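Local coordinates for tail fiber protein (Acinetobacter phage AM24, PDB 5W5P) that probably recognises and cleaves the capsular polysaccharide of its Acinetobacter baumannii host as a trimeric phage tailspike, at residues Q68-S82 with T96-W110. Sequence-based numbering, arbitrary orientation.
Sequences QGGGLFYADTSDTTS and TRWKRKWNTHADPCW
Lys99 reaches past the Tyr74 ring to place its ammonium between two carboxylates: NZ lies 2.6 Å from Asp76 OD2 and equally close to Asp79 OD2, each met on its anti side. The lysine chain runs extended beyond CG (chi2 -176°), which carries NZ to the turn Asp76-Asp79, and its CB touches Tyr74 CE1 at 3.6 Å. Arg97 binds the chain just beyond this turn, giving NE to Ser82 O (2.7 Å) in the carbonyl plane, on a lone pair. At the other end, the Arg100 guanidinium meets Gly69 O in its own plane with NH1 and NH2 (2.9 Å from NH2), while NH1 also donates to Gly70 O. Its faces are covered by Trp110 CG, 3.3 Å above the plane, and, opposite, by Phe73 CZ.

Between these ends strands 71-75 and 97-100 pair antiparallel amid a four-stranded sheet preceding the parallel beta-helix. Tyr74 and Lys99 form the hydrogen-bonded pair (Tyr74 N to Lys99 O 3.0 Å, Lys99 N to Tyr74 O 3.1 Å). On the face carrying Phe73 and Arg100, Ala75 CB makes a CH-pi contact with Trp98, 3.9 Å from the six-membered ring centroid and 17° off its normal; Leu45 of helix 42-46 packs on Trp98 and Phe73.

In the second shell, Asp79 OD1 accepts from Thr81 N (an Asx turn) and Ser82 N (making an Asx motif), fixing its carboxylate, and Gly87 O also binds Arg100 NH2.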
ATOM      1  N   GLN A  68     -44.299   5.203  -8.276  1.00 49.43           N
ATOM      2  CA  GLN A  68     -43.078   5.934  -8.588  1.00 47.47           C
ATOM      3  C   GLN A  68     -43.175   6.538  -9.990  1.00 43.63           C
ATOM      4  O   GLN A  68     -44.198   6.429 -10.672  1.00 41.82           O
ATOM      5  CB  GLN A  68     -41.856   5.022  -8.450  1.00 49.61           C
ATOM      6  CG  GLN A  68     -41.587   4.572  -7.024  1.00 52.72           C
ATOM      7  CD  GLN A  68     -41.243   5.734  -6.109  1.00 58.63           C
ATOM      8  OE1 GLN A  68     -40.358   6.540  -6.413  1.00 63.70           O
ATOM      9  NE2 GLN A  68     -41.949   5.834  -4.985  1.00 56.63           N
ATOM     10  N   GLY A  69     -42.099   7.203 -10.408  1.00 41.70           N
ATOM     11  CA  GLY A  69     -42.012   7.778 -11.734  1.00 43.17           C
ATOM     12  C   GLY A  69     -42.542   9.191 -11.878  1.00 46.49           C
ATOM     13  O   GLY A  69     -42.480   9.747 -12.983  1.00 48.69           O
ATOM     14  N   GLY A  70     -43.068   9.786 -10.813  1.00 44.76           N
ATOM     15  CA  GLY A  70     -43.568  11.142 -10.894  1.00 42.64           C
ATOM     16  C   GLY A  70     -42.462  12.164 -11.090  1.00 46.28           C
ATOM     17  O   GLY A  70     -41.268  11.874 -11.018  1.00 49.06           O
ATOM     18  N   GLY A  71     -42.880  13.396 -11.348  1.00 48.70           N
ATOM     19  CA  GLY A  71     -41.943  14.486 -11.521  1.00 45.43           C
ATOM     20  C   GLY A  71     -42.585  15.628 -12.287  1.00 44.25           C
ATOM     21  O   GLY A  71     -43.781  15.618 -12.574  1.00 43.94           O
ATOM     22  N   LEU A  72     -41.750  16.611 -12.611  1.00 47.00           N
ATOM     23  CA  LEU A  72     -42.183  17.788 -13.350  1.00 46.86           C
ATOM     24  C   LEU A  72     -42.010  17.565 -14.847  1.00 44.52           C
ATOM     25  O   LEU A  72     -41.014  16.988 -15.291  1.00 45.52           O
ATOM     26  CB  LEU A  72     -41.386  19.022 -12.919  1.00 46.07           C
ATOM     27  CG  LEU A  72     -41.519  19.499 -11.471  1.00 45.85           C
ATOM     28  CD1 LEU A  72     -40.313  20.341 -11.088  1.00 40.49           C
ATOM     29  CD2 LEU A  72     -42.812  20.288 -11.268  1.00 40.10           C
ATOM     30  N   PHE A  73     -42.989  18.032 -15.620  1.00 41.55           N
ATOM     31  CA  PHE A  73     -42.970  17.946 -17.073  1.00 44.71           C
ATOM     32  C   PHE A  73     -43.340  19.306 -17.649  1.00 49.56           C
ATOM     33  O   PHE A  73     -44.291  19.942 -17.181  1.00 50.47           O
ATOM     34  CB  PHE A  73     -43.942  16.870 -17.579  1.00 43.80           C
ATOM     35  CG  PHE A  73     -43.507  15.464 -17.271  1.00 48.61           C
ATOM     36  CD1 PHE A  73     -43.812  14.878 -16.051  1.00 45.76           C
ATOM     37  CD2 PHE A  73     -42.786  14.728 -18.202  1.00 51.36           C
ATOM     38  CE1 PHE A  73     -43.408  13.585 -15.767  1.00 39.75           C
ATOM     39  CE2 PHE A  73     -42.381  13.435 -17.921  1.00 48.05           C
ATOM     40  CZ  PHE A  73     -42.693  12.864 -16.702  1.00 42.05           C
ATOM     41  N   TYR A  74     -42.595  19.756 -18.654  1.00 48.40           N
ATOM     42  CA  TYR A  74     -42.882  21.015 -19.323  1.00 49.17           C
ATOM     43  C   TYR A  74     -43.281  20.756 -20.768  1.00 49.63           C
ATOM     44  O   TYR A  74     -42.746  19.856 -21.422  1.00 51.83           O
ATOM     45  CB  TYR A  74     -41.689  21.980 -19.259  1.00 49.53           C
ATOM     46  CG  TYR A  74     -40.565  21.688 -20.226  1.00 54.87           C
ATOM     47  CD1 TYR A  74     -39.596  20.733 -19.923  1.00 62.61           C
ATOM     48  CD2 TYR A  74     -40.456  22.380 -21.427  1.00 52.65           C
ATOM     49  CE1 TYR A  74     -38.553  20.462 -20.794  1.00 63.68           C
ATOM     50  CE2 TYR A  74     -39.423  22.119 -22.306  1.00 57.58           C
ATOM     51  CZ  TYR A  74     -38.471  21.158 -21.985  1.00 63.86           C
ATOM     52  OH  TYR A  74     -37.436  20.895 -22.858  1.00 65.07           O
ATOM     53  N   ALA A  75     -44.239  21.542 -21.253  1.00 51.66           N
ATOM     54  CA  ALA A  75     -44.747  21.399 -22.616  1.00 53.06           C
ATOM     55  C   ALA A  75     -43.777  22.089 -23.565  1.00 53.38           C
ATOM     56  O   ALA A  75     -43.739  23.317 -23.653  1.00 53.00           O
ATOM     57  CB  ALA A  75     -46.152  21.980 -22.734  1.00 51.00           C
ATOM     58  N   ASP A  76     -42.979  21.293 -24.274  1.00 54.33           N
ATOM     59  CA  ASP A  76     -42.018  21.809 -25.248  1.00 57.30           C
ATOM     60  C   ASP A  76     -42.770  22.129 -26.533  1.00 57.27           C
ATOM     61  O   ASP A  76     -42.971  21.269 -27.396  1.00 50.72           O
ATOM     62  CB  ASP A  76     -40.901  20.799 -25.482  1.00 57.19           C
ATOM     63  CG  ASP A  76     -39.728  21.392 -26.229  1.00 59.13           C
ATOM     64  OD1 ASP A  76     -39.779  22.592 -26.569  1.00 60.20           O
ATOM     65  OD2 ASP A  76     -38.753  20.655 -26.481  1.00 61.28           O
ATOM     66  N   THR A  77     -43.188  23.393 -26.661  1.00 61.89           N
ATOM     67  CA  THR A  77     -43.985  23.813 -27.812  1.00 67.25           C
ATOM     68  C   THR A  77     -43.201  23.754 -29.118  1.00 69.21           C
ATOM     69  O   THR A  77     -43.812  23.642 -30.185  1.00 69.85           O
ATOM     70  CB  THR A  77     -44.525  25.233 -27.599  1.00 65.92           C
ATOM     71  OG1 THR A  77     -44.903  25.409 -26.228  1.00 62.64           O
ATOM     72  CG2 THR A  77     -45.737  25.477 -28.482  1.00 65.78           C
ATOM     73  N   SER A  78     -41.870  23.816 -29.055  1.00 69.83           N
ATOM     74  CA  SER A  78     -41.047  23.754 -30.257  1.00 71.82           C
ATOM     75  C   SER A  78     -40.909  22.341 -30.812  1.00 70.89           C
ATOM     76  O   SER A  78     -40.515  22.185 -31.974  1.00 72.71           O
ATOM     77  CB  SER A  78     -39.657  24.328 -29.970  1.00 75.21           C
ATOM     78  OG  SER A  78     -38.981  23.577 -28.973  1.00 74.77           O
ATOM     79  N   ASP A  79     -41.219  21.316 -30.019  1.00 67.25           N
ATOM     80  CA  ASP A  79     -41.063  19.925 -30.427  1.00 61.37           C
ATOM     81  C   ASP A  79     -42.411  19.362 -30.862  1.00 60.25           C
ATOM     82  O   ASP A  79     -43.347  19.277 -30.058  1.00 59.10           O
ATOM     83  CB  ASP A  79     -40.475  19.080 -29.295  1.00 54.42           C
ATOM     84  CG  ASP A  79     -39.908  17.755 -29.786  1.00 57.03           C
ATOM     85  OD1 ASP A  79     -40.420  17.206 -30.790  1.00 57.67           O
ATOM     86  OD2 ASP A  79     -38.953  17.250 -29.156  1.00 56.50           O
ATOM     87  N   THR A  80     -42.497  18.964 -32.131  1.00 61.02           N
ATOM     88  CA  THR A  80     -43.691  18.341 -32.685  1.00 61.26           C
ATOM     89  C   THR A  80     -43.398  16.980 -33.305  1.00 63.48           C
ATOM     90  O   THR A  80     -44.256  16.435 -34.009  1.00 66.49           O
ATOM     91  CB  THR A  80     -44.330  19.256 -33.736  1.00 61.80           C
ATOM     92  OG1 THR A  80     -43.312  19.751 -34.615  1.00 63.49           O
ATOM     93  CG2 THR A  80     -45.029  20.431 -33.066  1.00 59.15           C
ATOM     94  N   THR A  81     -42.210  16.423 -33.073  1.00 61.55           N
ATOM     95  CA  THR A  81     -41.794  15.194 -33.735  1.00 59.98           C
ATOM     96  C   THR A  81     -41.253  14.125 -32.799  1.00 57.73           C
ATOM     97  O   THR A  81     -41.258  12.950 -33.186  1.00 62.63           O
ATOM     98  CB  THR A  81     -40.728  15.496 -34.799  1.00 55.39           C
ATOM     99  OG1 THR A  81     -39.743  16.383 -34.253  1.00 54.65           O
ATOM    100  CG2 THR A  81     -41.363  16.149 -36.019  1.00 57.58           C
ATOM    101  N   SER A  82     -40.796  14.473 -31.597  1.00 53.73           N
ATOM    102  CA  SER A  82     -40.195  13.488 -30.706  1.00 55.82           C
ATOM    103  C   SER A  82     -41.198  12.401 -30.339  1.00 55.13           C
ATOM    104  O   SER A  82     -42.386  12.669 -30.135  1.00 56.05           O
ATOM    105  CB  SER A  82     -39.674  14.164 -29.436  1.00 59.11           C
ATOM    106  OG  SER A  82     -38.505  14.919 -29.701  1.00 61.24           O
ATOM    107  N   THR A  96     -48.899  17.353 -27.816  1.00 52.47           N
ATOM    108  CA  THR A  96     -47.935  18.068 -26.992  1.00 50.90           C
ATOM    109  C   THR A  96     -46.839  17.125 -26.515  1.00 53.82           C
ATOM    110  O   THR A  96     -47.121  16.062 -25.950  1.00 56.91           O
ATOM    111  CB  THR A  96     -48.629  18.706 -25.790  1.00 46.78           C
ATOM    112  OG1 THR A  96     -49.522  19.736 -26.238  1.00 47.79           O
ATOM    113  CG2 THR A  96     -47.606  19.307 -24.845  1.00 45.45           C
ATOM    114  N   ARG A  97     -45.586  17.516 -26.744  1.00 51.70           N
ATOM    115  CA  ARG A  97     -44.437  16.769 -26.242  1.00 50.56           C
ATOM    116  C   ARG A  97     -44.113  17.276 -24.844  1.00 48.84           C
ATOM    117  O   ARG A  97     -43.561  18.367 -24.678  1.00 52.22           O
ATOM    118  CB  ARG A  97     -43.243  16.906 -27.177  1.00 48.38           C
ATOM    119  CG  ARG A  97     -43.118  15.756 -28.154  1.00 46.87           C
ATOM    120  CD  ARG A  97     -44.005  15.991 -29.371  1.00 51.00           C
ATOM    121  NE  ARG A  97     -44.039  14.834 -30.260  1.00 49.55           N
ATOM    122  CZ  ARG A  97     -45.018  14.584 -31.121  1.00 51.03           C
ATOM    123  NH1 ARG A  97     -46.053  15.408 -31.209  1.00 51.72           N
ATOM    124  NH2 ARG A  97     -44.958  13.510 -31.894  1.00 52.08           N
ATOM    125  N   TRP A  98     -44.469  16.479 -23.838  1.00 43.49           N
ATOM    126  CA  TRP A  98     -44.101  16.744 -22.454  1.00 44.34           C
ATOM    127  C   TRP A  98     -42.736  16.125 -22.167  1.00 46.05           C
ATOM    128  O   TRP A  98     -42.510  14.942 -22.445  1.00 43.80           O
ATOM    129  CB  TRP A  98     -45.155  16.177 -21.498  1.00 46.76           C
ATOM    130  CG  TRP A  98     -46.513  16.835 -21.610  1.00 48.21           C
ATOM    131  CD1 TRP A  98     -47.581  16.399 -22.342  1.00 48.66           C
ATOM    132  CD2 TRP A  98     -46.939  18.042 -20.963  1.00 46.07           C
ATOM    133  NE1 TRP A  98     -48.638  17.263 -22.195  1.00 43.81           N
ATOM    134  CE2 TRP A  98     -48.270  18.277 -21.351  1.00 45.81           C
ATOM    135  CE3 TRP A  98     -46.322  18.945 -20.092  1.00 48.54           C
ATOM    136  CZ2 TRP A  98     -48.997  19.377 -20.900  1.00 47.58           C
ATOM    137  CZ3 TRP A  98     -47.048  20.038 -19.646  1.00 46.70           C
ATOM    138  CH2 TRP A  98     -48.366  20.244 -20.050  1.00 44.25           C
ATOM    139  N   LYS A  99     -41.828  16.921 -21.615  1.00 45.64           N
ATOM    140  CA  LYS A  99     -40.479  16.468 -21.301  1.00 45.36           C
ATOM    141  C   LYS A  99     -40.204  16.649 -19.817  1.00 45.51           C
ATOM    142  O   LYS A  99     -40.466  17.715 -19.252  1.00 45.10           O
ATOM    143  CB  LYS A  99     -39.429  17.210 -22.138  1.00 41.82           C
ATOM    144  CG  LYS A  99     -39.773  17.214 -23.604  1.00 48.21           C
ATOM    145  CD  LYS A  99     -38.725  17.856 -24.485  1.00 43.73           C
ATOM    146  CE  LYS A  99     -38.821  17.273 -25.893  1.00 46.86           C
ATOM    147  NZ  LYS A  99     -38.192  18.186 -26.883  1.00 48.90           N
ATOM    148  N   ARG A 100     -39.677  15.604 -19.196  1.00 47.01           N
ATOM    149  CA  ARG A 100     -39.371  15.637 -17.774  1.00 45.77           C
ATOM    150  C   ARG A 100     -38.234  16.610 -17.501  1.00 44.83           C
ATOM    151  O   ARG A 100     -37.251  16.671 -18.246  1.00 48.94           O
ATOM    152  CB  ARG A 100     -38.999  14.233 -17.283  1.00 39.41           C
ATOM    153  CG  ARG A 100     -38.623  14.144 -15.818  1.00 44.59           C
ATOM    154  CD  ARG A 100     -38.068  12.760 -15.478  1.00 44.95           C
ATOM    155  NE  ARG A 100     -39.025  11.691 -15.755  1.00 39.07           N
ATOM    156  CZ  ARG A 100     -39.937  11.266 -14.887  1.00 39.00           C
ATOM    157  NH1 ARG A 100     -40.017  11.822 -13.687  1.00 39.00           N
ATOM    158  NH2 ARG A 100     -40.764  10.283 -15.213  1.00 39.15           N
ATOM    159  N   LYS A 101     -38.383  17.386 -16.433  1.00 42.19           N
ATOM    160  CA  LYS A 101     -37.329  18.277 -15.961  1.00 40.42           C
ATOM    161  C   LYS A 101     -36.406  17.467 -15.060  1.00 43.08           C
ATOM    162  O   LYS A 101     -36.818  17.021 -13.985  1.00 43.62           O
ATOM    163  CB  LYS A 101     -37.917  19.469 -15.210  1.00 46.49           C
ATOM    164  CG  LYS A 101     -38.940  20.282 -15.999  1.00 50.52           C
ATOM    165  CD  LYS A 101     -38.346  21.596 -16.480  1.00 54.28           C
ATOM    166  CE  LYS A 101     -39.376  22.715 -16.447  1.00 54.79           C
ATOM    167  NZ  LYS A 101     -38.760  24.021 -16.803  1.00 54.66           N
ATOM    168  N   TRP A 102     -35.165  17.266 -15.501  1.00 41.25           N
ATOM    169  CA  TRP A 102     -34.181  16.545 -14.705  1.00 43.00           C
ATOM    170  C   TRP A 102     -32.784  16.948 -15.157  1.00 46.21           C
ATOM    171  O   TRP A 102     -32.515  17.020 -16.360  1.00 44.87           O
ATOM    172  CB  TRP A 102     -34.374  15.026 -14.822  1.00 45.99           C
ATOM    173  CG  TRP A 102     -34.147  14.460 -16.199  1.00 48.66           C
ATOM    174  CD1 TRP A 102     -34.977  14.569 -17.277  1.00 50.62           C
ATOM    175  CD2 TRP A 102     -33.024  13.688 -16.639  1.00 48.69           C
ATOM    176  NE1 TRP A 102     -34.437  13.918 -18.360  1.00 44.51           N
ATOM    177  CE2 TRP A 102     -33.239  13.369 -17.995  1.00 44.83           C
ATOM    178  CE3 TRP A 102     -31.857  13.234 -16.019  1.00 53.84           C
ATOM    179  CZ2 TRP A 102     -32.333  12.619 -18.740  1.00 44.12           C
ATOM    180  CZ3 TRP A 102     -30.956  12.493 -16.764  1.00 54.12           C
ATOM    181  CH2 TRP A 102     -31.202  12.192 -18.109  1.00 48.68           C
ATOM    182  N   ASN A 103     -31.906  17.220 -14.192  1.00 47.67           N
ATOM    183  CA  ASN A 103     -30.515  17.547 -14.471  1.00 49.34           C
ATOM    184  C   ASN A 103     -29.559  16.636 -13.715  1.00 52.95           C
ATOM    185  O   ASN A 103     -28.354  16.914 -13.661  1.00 50.89           O
ATOM    186  CB  ASN A 103     -30.223  19.012 -14.133  1.00 49.38           C
ATOM    187  CG  ASN A 103     -30.643  19.385 -12.726  1.00 52.92           C
ATOM    188  OD1 ASN A 103     -30.741  18.533 -11.843  1.00 44.94           O
ATOM    189  ND2 ASN A 103     -30.891  20.671 -12.508  1.00 56.37           N
ATOM    190  N   THR A 104     -30.071  15.565 -13.118  1.00 58.67           N
ATOM    191  CA  THR A 104     -29.242  14.627 -12.382  1.00 65.12           C
ATOM    192  C   THR A 104     -29.172  13.295 -13.110  1.00 73.50           C
ATOM    193  O   THR A 104     -29.189  13.240 -14.345  1.00 75.56           O
ATOM    194  CB  THR A 104     -29.796  14.403 -10.977  1.00 65.86           C
ATOM    195  OG1 THR A 104     -31.002  13.634 -11.070  1.00 59.91           O
ATOM    196  CG2 THR A 104     -30.094  15.728 -10.296  1.00 70.72           C
ATOM    197  N   HIS A 105     -29.120  12.222 -12.338  1.00 75.51           N
ATOM    198  CA  HIS A 105     -29.048  10.864 -12.844  1.00 71.39           C
ATOM    199  C   HIS A 105     -30.444  10.325 -13.144  1.00 62.21           C
ATOM    200  O   HIS A 105     -31.414  10.628 -12.444  1.00 61.18           O
ATOM    201  CB  HIS A 105     -28.356   9.989 -11.803  1.00 78.35           C
ATOM    202  CG  HIS A 105     -28.819  10.261 -10.401  1.00 80.95           C
ATOM    203  ND1 HIS A 105     -30.142  10.494 -10.090  1.00 80.14           N
ATOM    204  CD2 HIS A 105     -28.140  10.334  -9.230  1.00 81.70           C
ATOM    205  CE1 HIS A 105     -30.258  10.702  -8.791  1.00 80.68           C
ATOM    206  NE2 HIS A 105     -29.060  10.608  -8.244  1.00 81.37           N
ATOM    207  N   ALA A 106     -30.532   9.498 -14.180  1.00 56.93           N
ATOM    208  CA  ALA A 106     -31.792   8.879 -14.564  1.00 50.43           C
ATOM    209  C   ALA A 106     -32.214   7.789 -13.578  1.00 49.07           C
ATOM    210  O   ALA A 106     -31.388   7.022 -13.073  1.00 41.61           O
ATOM    211  CB  ALA A 106     -31.692   8.305 -15.977  1.00 45.85           C
ATOM    212  N   ASP A 107     -33.528   7.738 -13.315  1.00 47.12           N
ATOM    213  CA  ASP A 107     -34.154   6.766 -12.418  1.00 40.55           C
ATOM    214  C   ASP A 107     -34.877   5.733 -13.276  1.00 42.04           C
ATOM    215  O   ASP A 107     -35.725   6.124 -14.102  1.00 39.99           O
ATOM    216  CB  ASP A 107     -35.132   7.489 -11.483  1.00 40.41           C
ATOM    217  CG  ASP A 107     -35.874   6.569 -10.521  1.00 40.66           C
ATOM    218  OD1 ASP A 107     -35.723   5.334 -10.562  1.00 45.06           O
ATOM    219  OD2 ASP A 107     -36.604   7.082  -9.667  1.00 44.70           O
ATOM    220  N   PRO A 108     -34.540   4.436 -13.207  1.00 42.08           N
ATOM    221  CA  PRO A 108     -35.310   3.463 -14.006  1.00 40.66           C
ATOM    222  C   PRO A 108     -36.789   3.471 -13.688  1.00 43.19           C
ATOM    223  O   PRO A 108     -37.587   3.010 -14.515  1.00 44.04           O
ATOM    224  CB  PRO A 108     -34.678   2.108 -13.661  1.00 41.20           C
ATOM    225  CG  PRO A 108     -33.325   2.445 -13.208  1.00 42.41           C
ATOM    226  CD  PRO A 108     -33.418   3.785 -12.512  1.00 41.25           C
ATOM    227  N   CYS A 109     -37.183   3.989 -12.521  1.00 40.56           N
ATOM    228  CA  CYS A 109     -38.595   4.030 -12.170  1.00 45.52           C
ATOM    229  C   CYS A 109     -39.378   4.980 -13.059  1.00 47.02           C
ATOM    230  O   CYS A 109     -40.593   4.810 -13.196  1.00 50.76           O
ATOM    231  CB  CYS A 109     -38.777   4.433 -10.707  1.00 45.32           C
ATOM    232  SG  CYS A 109     -38.532   3.078  -9.528  1.00 48.49           S
ATOM    233  N   TRP A 110     -38.714   5.972 -13.655  1.00 44.74           N
ATOM    234  CA  TRP A 110     -39.378   6.838 -14.621  1.00 45.58           C
ATOM    235  C   TRP A 110     -40.015   6.029 -15.744  1.00 47.69           C
ATOM    236  O   TRP A 110     -41.096   6.379 -16.239  1.00 48.63           O
ATOM    237  CB  TRP A 110     -38.376   7.838 -15.193  1.00 43.74           C
ATOM    238  CG  TRP A 110     -37.802   8.758 -14.175  1.00 41.13           C
ATOM    239  CD1 TRP A 110     -38.266   8.977 -12.911  1.00 40.49           C
ATOM    240  CD2 TRP A 110     -36.658   9.602 -14.338  1.00 43.46           C
ATOM    241  NE1 TRP A 110     -37.476   9.906 -12.272  1.00 45.53           N
ATOM    242  CE2 TRP A 110     -36.481  10.302 -13.127  1.00 45.50           C
ATOM    243  CE3 TRP A 110     -35.765   9.831 -15.389  1.00 42.21           C
ATOM    244  CZ2 TRP A 110     -35.447  11.212 -12.940  1.00 46.66           C
ATOM    245  CZ3 TRP A 110     -34.738  10.737 -15.201  1.00 41.09           C
ATOM    246  CH2 TRP A 110     -34.587  11.417 -13.986  1.00 43.40           C
TER
HETATM  247  O   HOH W   1     -39.429   7.873  -9.419  1.00 53.14           O
HETATM  248  O   HOH W   2     -39.021  16.137 -11.969  1.00 34.13           O